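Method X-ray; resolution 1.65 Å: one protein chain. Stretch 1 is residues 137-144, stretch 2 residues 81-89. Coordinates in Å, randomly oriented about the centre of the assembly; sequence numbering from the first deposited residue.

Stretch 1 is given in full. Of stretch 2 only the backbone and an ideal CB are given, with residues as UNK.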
ATOM      1  N   THR A 137       2.348  12.491   3.301  1.00  9.52           N
ATOM      2  CA  THR A 137       2.057  12.433   4.737  1.00  9.11           C
ATOM      3  C   THR A 137       3.333  12.124   5.522  1.00  9.56           C
ATOM      4  O   THR A 137       3.424  11.107   6.209  1.00  9.57           O
ATOM      5  CB  THR A 137       1.002  11.349   5.077  1.00  9.20           C
ATOM      6  OG1 THR A 137       1.494  10.057   4.696  1.00  9.10           O
ATOM      7  CG2 THR A 137      -0.311  11.636   4.363  1.00  8.21           C
ATOM      8  N   PRO A 138       4.331  13.018   5.450  1.00 10.22           N
ATOM      9  CA  PRO A 138       5.606  12.830   6.152  1.00 11.06           C
ATOM     10  C   PRO A 138       5.539  12.582   7.664  1.00 11.18           C
ATOM     11  O   PRO A 138       6.443  11.961   8.226  1.00 11.72           O
ATOM     12  CB  PRO A 138       6.382  14.101   5.807  1.00 10.91           C
ATOM     13  CG  PRO A 138       5.296  15.123   5.629  1.00 12.08           C
ATOM     14  CD  PRO A 138       4.267  14.352   4.830  1.00 12.01           C
ATOM     15  N   SER A 139       4.486  13.065   8.321  1.00 12.51           N
ATOM     16  CA  SER A 139       4.360  12.882   9.767  1.00 12.35           C
ATOM     17  C   SER A 139       3.675  11.575  10.166  1.00 13.11           C
ATOM     18  O   SER A 139       3.655  11.218  11.341  1.00 15.03           O
ATOM     19  CB  SER A 139       3.603  14.056  10.394  1.00 14.13           C
ATOM     20  OG  SER A 139       2.217  13.991  10.105  1.00 14.07           O
ATOM     21  N   MET A 140       3.117  10.870   9.186  1.00 11.58           N
ATOM     22  CA  MET A 140       2.430   9.601   9.428  1.00 10.95           C
ATOM     23  C   MET A 140       2.550   8.759   8.163  1.00 10.91           C
ATOM     24  O   MET A 140       1.556   8.403   7.530  1.00 10.84           O
ATOM     25  CB  MET A 140       0.956   9.850   9.778  1.00 10.53           C
ATOM     26  CG  MET A 140       0.237  10.817   8.841  1.00 10.35           C
ATOM     27  SD  MET A 140      -1.426  11.192   9.447  1.00 12.63           S
ATOM     28  CE  MET A 140      -2.323  11.378   7.925  1.00 13.91           C
ATOM     29  N   ILE A 141       3.794   8.449   7.815  1.00 11.43           N
ATOM     30  CA  ILE A 141       4.121   7.693   6.614  1.00 10.11           C
ATOM     31  C   ILE A 141       3.450   6.329   6.468  1.00 10.66           C
ATOM     32  O   ILE A 141       2.960   6.001   5.387  1.00  8.31           O
ATOM     33  CB  ILE A 141       5.657   7.558   6.486  1.00  9.80           C
ATOM     34  CG1 ILE A 141       6.264   8.960   6.354  1.00 10.10           C
ATOM     35  CG2 ILE A 141       6.023   6.706   5.278  1.00 11.29           C
ATOM     36  CD1 ILE A 141       7.782   8.998   6.211  1.00 11.89           C
ATOM     37  N   GLY A 142       3.418   5.542   7.540  1.00  9.89           N
ATOM     38  CA  GLY A 142       2.791   4.229   7.474  1.00 10.06           C
ATOM     39  C   GLY A 142       1.303   4.312   7.177  1.00 10.09           C
ATOM     40  O   GLY A 142       0.781   3.584   6.326  1.00  9.88           O
ATOM     41  N   TYR A 143       0.615   5.200   7.884  1.00  8.64           N
ATOM     42  CA  TYR A 143      -0.817   5.390   7.677  1.00  9.77           C
ATOM     43  C   TYR A 143      -1.032   5.787   6.219  1.00  9.96           C
ATOM     44  O   TYR A 143      -1.909   5.255   5.534  1.00  8.28           O
ATOM     45  CB  TYR A 143      -1.332   6.498   8.600  1.00  9.22           C
ATOM     46  CG  TYR A 143      -2.821   6.753   8.502  1.00  7.82           C
ATOM     47  CD1 TYR A 143      -3.742   5.819   8.977  1.00  9.16           C
ATOM     48  CD2 TYR A 143      -3.304   7.935   7.947  1.00  6.45           C
ATOM     49  CE1 TYR A 143      -5.113   6.063   8.904  1.00  9.35           C
ATOM     50  CE2 TYR A 143      -4.669   8.190   7.868  1.00  8.94           C
ATOM     51  CZ  TYR A 143      -5.567   7.249   8.352  1.00  9.61           C
ATOM     52  OH  TYR A 143      -6.920   7.507   8.293  1.00 10.29           O
ATOM     53  N   GLY A 144      -0.216   6.727   5.748  1.00 10.05           N
ATOM     54  CA  GLY A 144      -0.325   7.188   4.374  1.00 10.73           C
ATOM     55  C   GLY A 144      -0.174   6.070   3.360  1.00  9.47           C
ATOM     56  O   GLY A 144      -0.980   5.968   2.433  1.00 10.27           O
ATOM     57  N   UNK A  81     -10.380  -0.512  11.379  1.00 15.16           N
ATOM     58  CA  UNK A  81      -9.081   0.137  11.419  1.00 16.04           C
ATOM     59  C   UNK A  81      -8.928   1.363  12.298  1.00 16.00           C
ATOM     60  O   UNK A  81      -9.876   2.120  12.505  1.00 18.35           O
ATOM     61  CB  UNK A  81      -8.702   0.534   9.991  1.00 16.04           C
ATOM     62  N   UNK A  82      -7.710   1.557  12.800  1.00 16.42           N
ATOM     63  CA  UNK A  82      -7.409   2.693  13.656  1.00 15.40           C
ATOM     64  C   UNK A  82      -6.267   3.531  13.102  1.00 17.00           C
ATOM     65  O   UNK A  82      -6.042   3.552  11.893  1.00 18.14           O
ATOM     66  CB  UNK A  82      -7.067   2.213  15.068  1.00 15.40           C
ATOM     67  N   UNK A  83      -5.539   4.215  13.981  1.00 14.71           N
ATOM     68  CA  UNK A  83      -4.429   5.066  13.552  1.00 14.41           C
ATOM     69  C   UNK A  83      -3.169   4.942  14.410  1.00 14.12           C
ATOM     70  O   UNK A  83      -3.232   4.643  15.602  1.00 14.67           O
ATOM     71  CB  UNK A  83      -4.887   6.526  13.549  1.00 14.41           C
ATOM     72  N   UNK A  84      -2.030   5.187  13.768  1.00 15.05           N
ATOM     73  CA  UNK A  84      -0.705   5.181  14.387  1.00 15.90           C
ATOM     74  C   UNK A  84       0.140   6.004  13.418  1.00 16.25           C
ATOM     75  O   UNK A  84       0.127   5.749  12.217  1.00 15.99           O
ATOM     76  CB  UNK A  84      -0.152   3.772  14.610  1.00 15.90           C
ATOM     77  N   UNK A  85       0.860   6.997  13.929  1.00 15.39           N
ATOM     78  CA  UNK A  85       1.654   7.840  13.054  1.00 14.91           C
ATOM     79  C   UNK A  85       3.148   7.622  13.104  1.00 15.31           C
ATOM     80  O   UNK A  85       3.614   6.529  13.434  1.00 15.91           O
ATOM     81  CB  UNK A  85       1.367   9.306  13.384  1.00 14.91           C
ATOM     82  N   UNK A  86       3.896   8.666  12.753  1.00 14.61           N
ATOM     83  CA  UNK A  86       5.346   8.597  12.778  1.00 15.40           C
ATOM     84  C   UNK A  86       6.052   8.823  11.453  1.00 14.26           C
ATOM     85  O   UNK A  86       5.679   8.243  10.430  1.00 12.67           O
ATOM     86  CB  UNK A  86       5.762   7.228  13.320  1.00 15.40           C
ATOM     87  N   UNK A  87       7.073   9.677  11.467  1.00 13.99           N
ATOM     88  CA  UNK A  87       7.852   9.944  10.264  1.00 12.39           C
ATOM     89  C   UNK A  87       8.883   8.824  10.169  1.00 12.56           C
ATOM     90  O   UNK A  87       8.921   7.946  11.029  1.00 13.07           O
ATOM     91  CB  UNK A  87       8.510  11.325  10.299  1.00 12.39           C
ATOM     92  N   UNK A  88       9.721   8.853   9.138  1.00 11.51           N
ATOM     93  CA  UNK A  88      10.738   7.818   8.973  1.00 13.98           C
ATOM     94  C   UNK A  88      11.778   7.827  10.094  1.00 15.17           C
ATOM     95  O   UNK A  88      12.425   6.811  10.357  1.00 16.67           O
ATOM     96  CB  UNK A  88      11.438   7.992   7.623  1.00 13.98           C
ATOM     97  N   UNK A  89      11.942   8.965  10.760  1.00 15.44           N
ATOM     98  CA  UNK A  89      12.918   9.047  11.841  1.00 14.83           C
ATOM     99  C   UNK A  89      12.335   8.596  13.182  1.00 16.62           C
ATOM    100  O   UNK A  89      13.051   8.501  14.180  1.00 14.86           O
ATOM    101  CB  UNK A  89      13.444  10.479  11.960  1.00 14.83           C
TER

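Position 81 lies beyond the reach of stretch 1, so the contact sets no demand there; the backbone does, since a phi of 115° by itself favours glycine. It is G81.

At position 82 CA-to-CB points away from stretch 1, so the contact would accept many residues; G82 puts its O 4.0 Å from CE1 of Y143.

Position 83 has an extended backbone and a CB directed sideways, 4.7 Å from CE1 of Y143. Stretch 1 offers a tyrosine ring and, farther along, the sulfur of M140. A long apolar chain could lie here, but a flat aromatic with a donor would use both features. W83, with chi1 t, brings its edge toward the face of Y143: the tyrosine ring and the five-membered indole ring have centroids 4.5 Å apart and planes at 65°. Its NE1 gives a weak hydrogen bond to SD of M140 at 3.5 Å, the sulfur sitting at the indole edge.

Position 84 points its CB sideways into space free of stretch 1, so small or larger residues would both be tolerated by this contact. A84 contributes mainly its backbone: a water donates to A84 O (2.7 Å) and accepts from Y143 N (2.9 Å), linking this carbonyl to the helix.

At position 85 the two stretches run close, and an ideal CB would lie 3.6 Å from O of S139 and 3.7 Å from CB of M140. Glycine or alanine would fit most easily. G85 leaves its CA 3.9 Å from CB of M140.

Position 86 is where the backbones bridge. Its N donates to O of S139 (2.9 Å), and its O accepts from N of I141 (3.2 Å), at the start of the helix. The CB would point away from stretch 1, but at phi 120° and psi 132° it would jam against the preceding carbonyl oxygen. That calls for glycine, and G86 it is; a second water donates to G86 O (3.0 Å) and accepts from G142 N (3.0 Å).

At position 87 the ideal CB falls only 3.0 Å from O of P138, so a small residue is the cautious choice. S87 has its real CB at 3.1 Å from that oxygen, and its OG accepts a weak hydrogen bond from N of position 89 at 3.3 Å.

Position 88 offers its CB to CD1 of I141 at 4.0 Å, suiting a small apolar group; A88 makes that contact.

Position 89 is out of reach and unconstrained by stretch 1. It is S89.

Stretch 2 81-89: GGWAGGSAS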
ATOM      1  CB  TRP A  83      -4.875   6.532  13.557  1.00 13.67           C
ATOM      2  CG  TRP A  83      -3.848   7.511  13.034  1.00 12.72           C
ATOM      3  CD1 TRP A  83      -3.686   7.911  11.737  1.00 11.60           C
ATOM      4  CD2 TRP A  83      -2.883   8.248  13.802  1.00 10.68           C
ATOM      5  NE1 TRP A  83      -2.691   8.856  11.650  1.00 12.27           N
ATOM      6  CE2 TRP A  83      -2.183   9.082  12.903  1.00 11.95           C
ATOM      7  CE3 TRP A  83      -2.547   8.288  15.164  1.00 10.12           C
ATOM      8  CZ2 TRP A  83      -1.164   9.951  13.320  1.00 12.32           C
ATOM      9  CZ3 TRP A  83      -1.531   9.156  15.579  1.00 10.76           C
ATOM     10  CH2 TRP A  83      -0.856   9.974  14.658  1.00 12.17           C
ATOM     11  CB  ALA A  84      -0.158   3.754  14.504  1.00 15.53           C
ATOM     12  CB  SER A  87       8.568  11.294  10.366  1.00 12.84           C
ATOM     13  OG  SER A  87       9.613  11.242  11.325  1.00 14.10           O
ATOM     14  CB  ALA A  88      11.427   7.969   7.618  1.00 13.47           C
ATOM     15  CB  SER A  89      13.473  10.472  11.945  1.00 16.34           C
ATOM     16  OG  SER A  89      12.438  11.420  12.117  1.00 15.46           O
TER
HETATM   17  O   HOH W   1       1.929   6.213  10.292  1.00 12.23           O
HETATM   18  O   HOH W   2       4.616   5.479  10.236  1.00 17.96           O
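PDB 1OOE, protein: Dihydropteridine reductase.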